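Local coordinates for protein ADP compounds hydrolase NudE (Escherichia coli, PDB 1VHZ) that hydrolyses ADP-ribose, NADH, Ap3A and Ap2A as a homodimeric Nudix enzyme that uses magnesium or other divalent cations, at residues V52-I57 / R96-E101. Numbering follows the deposited sequence.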
loop_
_atom_site.group_PDB
_atom_site.type_symbol
_atom_site.label_atom_id
_atom_site.label_comp_id
_atom_site.label_asym_id
_atom_site.label_seq_id
_atom_site.Cartn_x
_atom_site.Cartn_y
_atom_site.Cartn_z
ATOM N N VAL A 52 -8.521 -5.191 8.432
ATOM C CA VAL A 52 -7.668 -5.555 9.547
ATOM C C VAL A 52 -6.613 -6.559 9.068
ATOM O O VAL A 52 -6.857 -7.373 8.174
ATOM C CB VAL A 52 -8.453 -6.141 10.732
ATOM C CG1 VAL A 52 -9.086 -7.481 10.393
ATOM C CG2 VAL A 52 -7.560 -6.310 11.966
ATOM N N MET A 53 -5.398 -6.395 9.541
ATOM C CA MET A 53 -4.306 -7.316 9.183
ATOM C C MET A 53 -3.752 -7.810 10.525
ATOM O O MET A 53 -3.548 -7.001 11.433
ATOM C CB MET A 53 -3.247 -6.686 8.300
ATOM C CG MET A 53 -1.832 -7.237 8.501
ATOM S SD MET A 53 -0.599 -6.521 7.366
ATOM C CE MET A 53 -1.343 -4.911 7.132
ATOM N N ILE A 54 -3.599 -9.113 10.665
ATOM C CA ILE A 54 -3.135 -9.677 11.924
ATOM C C ILE A 54 -1.770 -10.330 11.818
ATOM O O ILE A 54 -1.479 -11.094 10.905
ATOM C CB ILE A 54 -4.113 -10.752 12.460
ATOM C CG1 ILE A 54 -5.545 -10.249 12.399
ATOM C CG2 ILE A 54 -3.747 -11.145 13.887
ATOM C CD1 ILE A 54 -6.239 -10.528 11.087
ATOM N N VAL A 55 -0.933 -9.996 12.777
ATOM C CA VAL A 55 0.412 -10.502 12.890
ATOM C C VAL A 55 0.527 -11.340 14.171
ATOM O O VAL A 55 0.815 -10.822 15.246
ATOM C CB VAL A 55 1.427 -9.342 12.918
ATOM C CG1 VAL A 55 2.843 -9.873 13.030
ATOM C CG2 VAL A 55 1.301 -8.479 11.645
ATOM N N PRO A 56 0.331 -12.642 14.035
ATOM C CA PRO A 56 0.418 -13.581 15.129
ATOM C C PRO A 56 1.852 -13.980 15.438
ATOM O O PRO A 56 2.668 -14.226 14.546
ATOM C CB PRO A 56 -0.376 -14.792 14.677
ATOM C CG PRO A 56 -0.881 -14.488 13.313
ATOM C CD PRO A 56 -0.049 -13.353 12.781
ATOM N N ILE A 57 2.181 -13.966 16.719
ATOM C CA ILE A 57 3.495 -14.360 17.218
ATOM C C ILE A 57 3.302 -15.503 18.219
ATOM O O ILE A 57 2.475 -15.335 19.131
ATOM C CB ILE A 57 4.195 -13.201 17.960
ATOM C CG1 ILE A 57 4.396 -12.015 17.028
ATOM C CG2 ILE A 57 5.513 -13.679 18.570
ATOM C CD1 ILE A 57 4.925 -10.748 17.620
ATOM N N ARG A 96 -11.641 -12.835 15.206
ATOM C CA ARG A 96 -12.480 -13.614 14.314
ATOM C C ARG A 96 -11.702 -14.038 13.068
ATOM O O ARG A 96 -11.755 -15.213 12.686
ATOM C CB ARG A 96 -13.741 -12.832 13.919
ATOM C CG ARG A 96 -14.629 -13.541 12.894
ATOM C CD ARG A 96 -15.852 -12.697 12.522
ATOM N NE ARG A 96 -15.472 -11.366 12.047
ATOM C CZ ARG A 96 -14.776 -11.126 10.934
ATOM N NH1 ARG A 96 -14.364 -12.116 10.137
ATOM N NH2 ARG A 96 -14.461 -9.872 10.607
ATOM N N GLU A 97 -10.994 -13.098 12.426
ATOM C CA GLU A 97 -10.222 -13.434 11.239
ATOM C C GLU A 97 -9.141 -14.465 11.560
ATOM O O GLU A 97 -8.942 -15.364 10.736
ATOM C CB GLU A 97 -9.583 -12.218 10.569
ATOM C CG GLU A 97 -10.557 -11.233 9.943
ATOM C CD GLU A 97 -11.182 -11.754 8.657
ATOM O OE1 GLU A 97 -12.313 -11.309 8.350
ATOM O OE2 GLU A 97 -10.553 -12.587 7.964
ATOM N N LEU A 98 -8.444 -14.348 12.676
ATOM C CA LEU A 98 -7.420 -15.349 12.995
ATOM C C LEU A 98 -8.077 -16.750 13.066
ATOM O O LEU A 98 -7.523 -17.701 12.533
ATOM C CB LEU A 98 -6.765 -15.110 14.321
ATOM C CG LEU A 98 -5.384 -14.630 14.610
ATOM C CD1 LEU A 98 -4.945 -15.121 16.013
ATOM C CD2 LEU A 98 -4.333 -15.032 13.590
ATOM N N LYS A 99 -9.173 -16.853 13.816
ATOM C CA LYS A 99 -9.880 -18.094 14.023
ATOM C C LYS A 99 -10.294 -18.717 12.688
ATOM O O LYS A 99 -10.080 -19.907 12.503
ATOM C CB LYS A 99 -11.123 -17.934 14.904
ATOM C CG LYS A 99 -10.857 -17.575 16.344
ATOM C CD LYS A 99 -12.161 -17.296 17.105
ATOM C CE LYS A 99 -11.775 -16.797 18.514
ATOM N NZ LYS A 99 -12.957 -16.185 19.179
ATOM N N GLU A 100 -10.841 -17.889 11.800
ATOM C CA GLU A 100 -11.264 -18.321 10.492
ATOM C C GLU A 100 -10.097 -18.724 9.589
ATOM O O GLU A 100 -10.182 -19.692 8.838
ATOM C CB GLU A 100 -12.024 -17.206 9.745
ATOM C CG GLU A 100 -13.423 -16.905 10.242
ATOM C CD GLU A 100 -14.046 -15.676 9.624
ATOM O OE1 GLU A 100 -15.074 -15.206 10.158
ATOM O OE2 GLU A 100 -13.523 -15.130 8.613
ATOM N N GLU A 101 -8.980 -17.994 9.656
ATOM C CA GLU A 101 -7.900 -18.313 8.720
ATOM C C GLU A 101 -6.829 -19.247 9.204
ATOM O O GLU A 101 -6.308 -20.057 8.429
ATOM C CB GLU A 101 -7.263 -16.982 8.257
ATOM C CG GLU A 101 -8.282 -16.116 7.507
ATOM C CD GLU A 101 -7.635 -14.964 6.767
ATOM O OE1 GLU A 101 -6.393 -14.910 6.666
ATOM O OE2 GLU A 101 -8.381 -14.097 6.266
#
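Val52, Ile54 and Pro56 turn one apolar face of their strand toward Glu97 and Leu98 on the Nudix-box helix, packing the central sheet of the Nudix fold against the helix that probably carries the metal ligands. The strand and helix segments run at 68° to each other, and no hydrogen bond links them; the join is made by carbon alone. Leu98 buries the most surface of any residue here. Its CD2 slides alongside the proline ring, 3.5 Å from Pro56 CG, while its CG meets the methyl CG2 of Ile54 at 3.9 Å. Ile54 suits the middle of the strand because its two branches serve different partners: CG2, anti to the backbone N, goes to Leu98, whereas CD1 reaches Glu97 CB at 3.8 Å. The rigid ring of Pro56 offers a smooth flank to a leucine methyl. Val52 adds a looser touch, CG1 to Glu97 CG at 4.1 Å.

Glu97 thus has two roles. Its CB and CG lie against the strand, and the bend at chi2 (-73°) turns the carboxylate aside from this apolar line. There OE2 lies 3.1 Å from OE2 of Glu101, two acceptors with no hydrogen bond between them, an arrangement consistent with the divalent-metal site inferred for both residues from relatives. An alanine in place of Glu97 would keep CB against Ile54 but would probably cost Val52 its contact with CG, the inferred metal site one of its ligands and Arg96 a salt-bridge partner. Arg96, whose NE also pairs with Glu88, bridges Glu97 and Glu100 of its own helix: NH1 bonds Glu100 OE1 nearly in the guanidinium plane, and also reaches Glu97 OE1 at 2.8 Å, from above the carboxylate plane.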